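Local coordinates for FixK2 protein (Bradyrhizobium japonicum, PDB 4I2O), which binds DNA as a transcription regulator of the CRP/FNR superfamily, at the interface of chains A and B. Coordinates in Å, arbitrary orientation; residue numbers count along the deposited sequence, not the author numbering. Chains: chain A/B, FixK2 protein.

Contact 1: the interface of chains A and B. Residues chain A 73-75, 81; chain B 149-150, 153-154.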
loop_
_atom_site.group_PDB
_atom_site.type_symbol
_atom_site.label_atom_id
_atom_site.label_comp_id
_atom_site.label_asym_id
_atom_site.label_seq_id
_atom_site.Cartn_x
_atom_site.Cartn_y
_atom_site.Cartn_z
ATOM N N LYS A 73 11.470 0.053 -2.461
ATOM C CA LYS A 73 11.774 -1.344 -2.697
ATOM C C LYS A 73 12.397 -1.407 -4.065
ATOM O O LYS A 73 12.008 -0.638 -4.935
ATOM C CB LYS A 73 10.473 -2.185 -2.723
ATOM C CG LYS A 73 9.767 -2.247 -1.344
ATOM C CD LYS A 73 8.519 -3.138 -1.343
ATOM C CE LYS A 73 8.882 -4.576 -1.057
ATOM N NZ LYS A 73 9.313 -4.815 0.360
ATOM N N LEU A 74 13.333 -2.330 -4.269
ATOM C CA LEU A 74 13.947 -2.487 -5.616
ATOM C C LEU A 74 13.646 -3.786 -6.264
ATOM O O LEU A 74 13.389 -4.791 -5.591
ATOM C CB LEU A 74 15.495 -2.415 -5.463
ATOM C CG LEU A 74 16.075 -1.125 -5.017
ATOM C CD1 LEU A 74 17.585 -1.399 -4.736
ATOM C CD2 LEU A 74 15.916 -0.143 -6.156
ATOM N N LEU A 75 13.657 -3.810 -7.600
ATOM C CA LEU A 75 13.703 -5.082 -8.265
ATOM C C LEU A 75 15.144 -5.285 -8.713
ATOM O O LEU A 75 15.923 -4.337 -8.769
ATOM C CB LEU A 75 12.704 -5.162 -9.440
ATOM C CG LEU A 75 11.249 -4.915 -9.024
ATOM C CD1 LEU A 75 10.415 -4.778 -10.272
ATOM C CD2 LEU A 75 10.729 -6.109 -8.187
ATOM N N GLN A 81 10.471 1.345 -6.671
ATOM C CA GLN A 81 9.227 1.971 -6.277
ATOM C C GLN A 81 9.537 2.658 -4.962
ATOM O O GLN A 81 9.927 1.987 -3.966
ATOM C CB GLN A 81 8.084 0.922 -6.094
ATOM C CG GLN A 81 6.836 1.601 -5.531
ATOM C CD GLN A 81 6.224 2.583 -6.484
ATOM O OE1 GLN A 81 6.101 2.299 -7.704
ATOM N NE2 GLN A 81 5.754 3.733 -5.943
ATOM N N MET B 149 2.275 -2.068 -3.868
ATOM C CA MET B 149 2.710 -0.832 -4.581
ATOM C C MET B 149 3.841 -1.077 -5.579
ATOM O O MET B 149 3.902 -0.473 -6.680
ATOM C CB MET B 149 3.164 0.229 -3.555
ATOM C CG MET B 149 1.976 0.827 -2.782
ATOM S SD MET B 149 2.515 2.157 -1.679
ATOM C CE MET B 149 3.610 1.313 -0.560
ATOM N N LEU B 150 4.795 -1.924 -5.198
ATOM C CA LEU B 150 5.885 -2.226 -6.108
ATOM C C LEU B 150 5.341 -2.900 -7.366
ATOM O O LEU B 150 5.785 -2.644 -8.498
ATOM C CB LEU B 150 6.906 -3.101 -5.421
ATOM C CG LEU B 150 8.071 -3.644 -6.221
ATOM C CD1 LEU B 150 8.996 -2.508 -6.786
ATOM C CD2 LEU B 150 8.909 -4.634 -5.384
ATOM N N GLY B 153 3.397 -0.151 -9.372
ATOM C CA GLY B 153 4.230 0.901 -9.940
ATOM C C GLY B 153 5.280 0.406 -10.914
ATOM O O GLY B 153 5.687 1.127 -11.868
ATOM N N ARG B 154 5.745 -0.822 -10.742
ATOM C CA ARG B 154 6.953 -1.208 -11.461
ATOM C C ARG B 154 6.937 -2.526 -12.282
ATOM O O ARG B 154 7.797 -2.698 -13.167
ATOM C CB ARG B 154 8.192 -1.179 -10.511
ATOM C CG ARG B 154 8.492 0.250 -10.025
ATOM C CD ARG B 154 9.080 1.014 -11.229
ATOM N NE ARG B 154 9.323 2.475 -11.089
ATOM C CZ ARG B 154 8.758 3.394 -11.875
ATOM N NH1 ARG B 154 7.808 2.999 -12.741
ATOM N NH2 ARG B 154 9.171 4.666 -11.840
#
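B:Leu150, near the C-terminal end of helix 128-154, pushes its forked side chain between A:Gln81, A:Leu75 and A:Lys73 on the partner subunit. With 78 Å² hidden by chain A it carries the dense part of the patch, and its two methyls divide the work. CD1 lies against the beta-carbon CB of A:Gln81, 3.6 Å away, and also faces CG of A:Leu75. CD2 meets the methyl CD2 of A:Leu75 at 3.7 Å and the CB of A:Lys73 at 3.9 Å. The two leucines run alongside each other in opposite directions, so their branched ends overlap. In B:Leu150, CG is anti to the backbone N (chi1 175°), which carries the fork away from its helix and towards the strands 69-74 and 80-86.

A:Gln81 spreads over the helix surface beside this leucine. Its chain bends at chi2 (66°), bringing CG and the amide carbon CD alongside the backbone O of B:Met149, each 3.8 Å from it. The amide oxygen OE1 of A:Gln81 reaches to within 3.2 Å of CA of B:Gly153, coming in on the side of CA where other residues carry a side chain.

Packing thins towards the helix terminus at B:Arg154. CG of B:Arg154 lies 3.9 Å from OE1 and 4.0 Å from CB of A:Gln81, and chain A hides 8 Å² of this residue; its guanidinium turns back to the B:Gly153 carbonyl in a weak bond within its own chain. A:Leu74 has 3 Å² hidden by chain B. In this CRP/FNR-type dimer, the patch seats the end of one subunit's long dimerisation helix on the beta-stranded domain of the other, close to where the helix leads into the DNA-binding region.

Contact 2: the interface of chains A and B. Residues chain A 132, 135; chain B 94-97, 117, 121.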
loop_
_atom_site.group_PDB
_atom_site.type_symbol
_atom_site.label_atom_id
_atom_site.label_comp_id
_atom_site.label_asym_id
_atom_site.label_seq_id
_atom_site.Cartn_x
_atom_site.Cartn_y
_atom_site.Cartn_z
ATOM N N ARG A 132 -1.343 1.963 21.735
ATOM C CA ARG A 132 -2.379 2.433 20.845
ATOM C C ARG A 132 -1.827 3.409 19.794
ATOM O O ARG A 132 -2.220 3.412 18.613
ATOM C CB ARG A 132 -3.454 3.087 21.709
ATOM C CG ARG A 132 -4.639 3.597 20.937
ATOM C CD ARG A 132 -5.420 2.414 20.409
ATOM N NE ARG A 132 -6.432 2.804 19.436
ATOM C CZ ARG A 132 -6.176 3.017 18.149
ATOM N NH1 ARG A 132 -4.928 2.889 17.668
ATOM N NH2 ARG A 132 -7.178 3.361 17.345
ATOM N N TRP A 135 0.156 1.370 17.104
ATOM C CA TRP A 135 -0.828 0.849 16.136
ATOM C C TRP A 135 -1.319 1.972 15.223
ATOM O O TRP A 135 -1.356 1.834 13.987
ATOM C CB TRP A 135 -2.004 0.270 16.915
ATOM C CG TRP A 135 -3.012 -0.398 16.039
ATOM C CD1 TRP A 135 -2.865 -0.784 14.722
ATOM C CD2 TRP A 135 -4.344 -0.725 16.419
ATOM N NE1 TRP A 135 -4.054 -1.382 14.297
ATOM C CE2 TRP A 135 -4.971 -1.331 15.321
ATOM C CE3 TRP A 135 -5.070 -0.545 17.597
ATOM C CZ2 TRP A 135 -6.310 -1.791 15.373
ATOM C CZ3 TRP A 135 -6.419 -1.002 17.641
ATOM C CH2 TRP A 135 -7.000 -1.604 16.535
ATOM N N LEU B 94 -10.587 -4.440 9.943
ATOM C CA LEU B 94 -9.983 -3.921 11.164
ATOM C C LEU B 94 -9.457 -2.514 10.868
ATOM O O LEU B 94 -8.666 -2.315 9.920
ATOM C CB LEU B 94 -8.794 -4.798 11.628
ATOM C CG LEU B 94 -8.091 -4.318 12.928
ATOM C CD1 LEU B 94 -9.012 -4.259 14.136
ATOM C CD2 LEU B 94 -6.854 -5.195 13.179
ATOM N N GLU B 95 -9.889 -1.534 11.653
ATOM C CA GLU B 95 -9.378 -0.170 11.454
ATOM C C GLU B 95 -8.949 0.409 12.785
ATOM O O GLU B 95 -9.635 0.236 13.827
ATOM C CB GLU B 95 -10.418 0.737 10.796
ATOM C CG GLU B 95 -10.827 0.347 9.368
ATOM C CD GLU B 95 -9.862 0.819 8.290
ATOM O OE1 GLU B 95 -8.848 1.491 8.637
ATOM O OE2 GLU B 95 -10.111 0.512 7.093
ATOM N N SER B 96 -7.785 1.075 12.778
ATOM C CA SER B 96 -7.332 1.729 13.991
ATOM C C SER B 96 -8.174 2.981 14.155
ATOM O O SER B 96 -8.593 3.337 15.284
ATOM C CB SER B 96 -5.847 2.092 13.895
ATOM O OG SER B 96 -5.513 2.997 14.904
ATOM N N GLY B 97 -8.434 3.646 13.034
ATOM C CA GLY B 97 -9.227 4.868 13.063
ATOM C C GLY B 97 -10.718 4.561 13.054
ATOM O O GLY B 97 -11.121 3.419 13.302
ATOM N N ARG B 117 -16.143 -3.908 16.902
ATOM C CA ARG B 117 -14.864 -3.236 17.086
ATOM C C ARG B 117 -14.641 -2.796 18.540
ATOM O O ARG B 117 -13.542 -2.946 19.098
ATOM C CB ARG B 117 -14.791 -2.063 16.101
ATOM C CG ARG B 117 -13.553 -1.182 16.219
ATOM C CD ARG B 117 -12.270 -1.939 16.029
ATOM N NE ARG B 117 -11.135 -1.026 15.829
ATOM C CZ ARG B 117 -10.585 -0.275 16.790
ATOM N N GLU B 121 -11.437 -3.391 21.150
ATOM C CA GLU B 121 -10.733 -2.269 21.814
ATOM C C GLU B 121 -10.717 -2.526 23.330
ATOM O O GLU B 121 -9.704 -2.313 24.008
ATOM C CB GLU B 121 -11.448 -0.949 21.500
ATOM C CG GLU B 121 -10.963 0.290 22.263
ATOM C CD GLU B 121 -9.696 0.929 21.672
ATOM O OE1 GLU B 121 -9.282 0.564 20.530
ATOM O OE2 GLU B 121 -9.118 1.802 22.371
#
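A:Arg132 and A:Trp135, one turn apart on helix 128-154, close around B:Ser96 in a loop of the partner's cyclic nucleotide-binding-type domain. The hydrogen bonds converge on the serine hydroxyl. The guanidinium of A:Arg132 approaches end-on, NH1 donating to OG of B:Ser96 at 2.8 Å and NH2 to the same OG at 3.0 Å, with the oxygen close to the guanidinium plane. Two donors on one oxygen should restrain the hydroxyl. The B:Ser96 carbonyl O lies 2.5 Å from NH2 of A:Arg132, at the guanidinium edge and close to the extension of the CZ-NH2 bond; neither N-H points at it, and this short approach is not a hydrogen bond. Within chain B, NE of B:Arg117 donates to the B:Glu95 carbonyl O at 2.8 Å, nearly along the C=O axis, and would steady the loop just ahead of the serine.

Charge pairing is looser. NE of A:Arg132 faces OE1 of B:Glu121 in a salt bridge of 3.8 Å, with guanidinium and carboxylate planes turned 60° apart.

The remaining contacts centre on the indole. CB of B:Ser96 stands over the face of the A:Trp135 five-membered ring, 3.9 Å from its centroid, in a CH-pi contact. On the rim of the six-membered ring, CZ2 of A:Trp135 touches CD1 of B:Leu94 at 3.9 Å, and the neighbouring CH2 meets CZ of the incompletely modelled B:Arg117. With CG anti to the backbone N (chi1 -175°), the indole projects outward from its helix towards chain B, alongside A:Arg132; its CE3 lies above the guanidinium plane, towards the rim. The site clasps the start of the dimerisation helix to the partner's sensor-type domain and its helix 117-126.

Contacts 1 and 2 lie about 28 Å apart between their C-alpha centres and share helix 128-154, taken from opposite chains: contact 1 uses the C-terminal part of the copy in chain B, contact 2 the N-terminal part of the copy in chain A. Since the interface is two-fold symmetric, each helix makes both contacts, gripping the partner's domain near either end. Among the residues given, contact 1 is carried by apolar packing and contact 2 also by hydrogen bonds and a salt bridge. Holding the helices along their length would plausibly fix how the two helix-turn-helix domains are set for DNA binding.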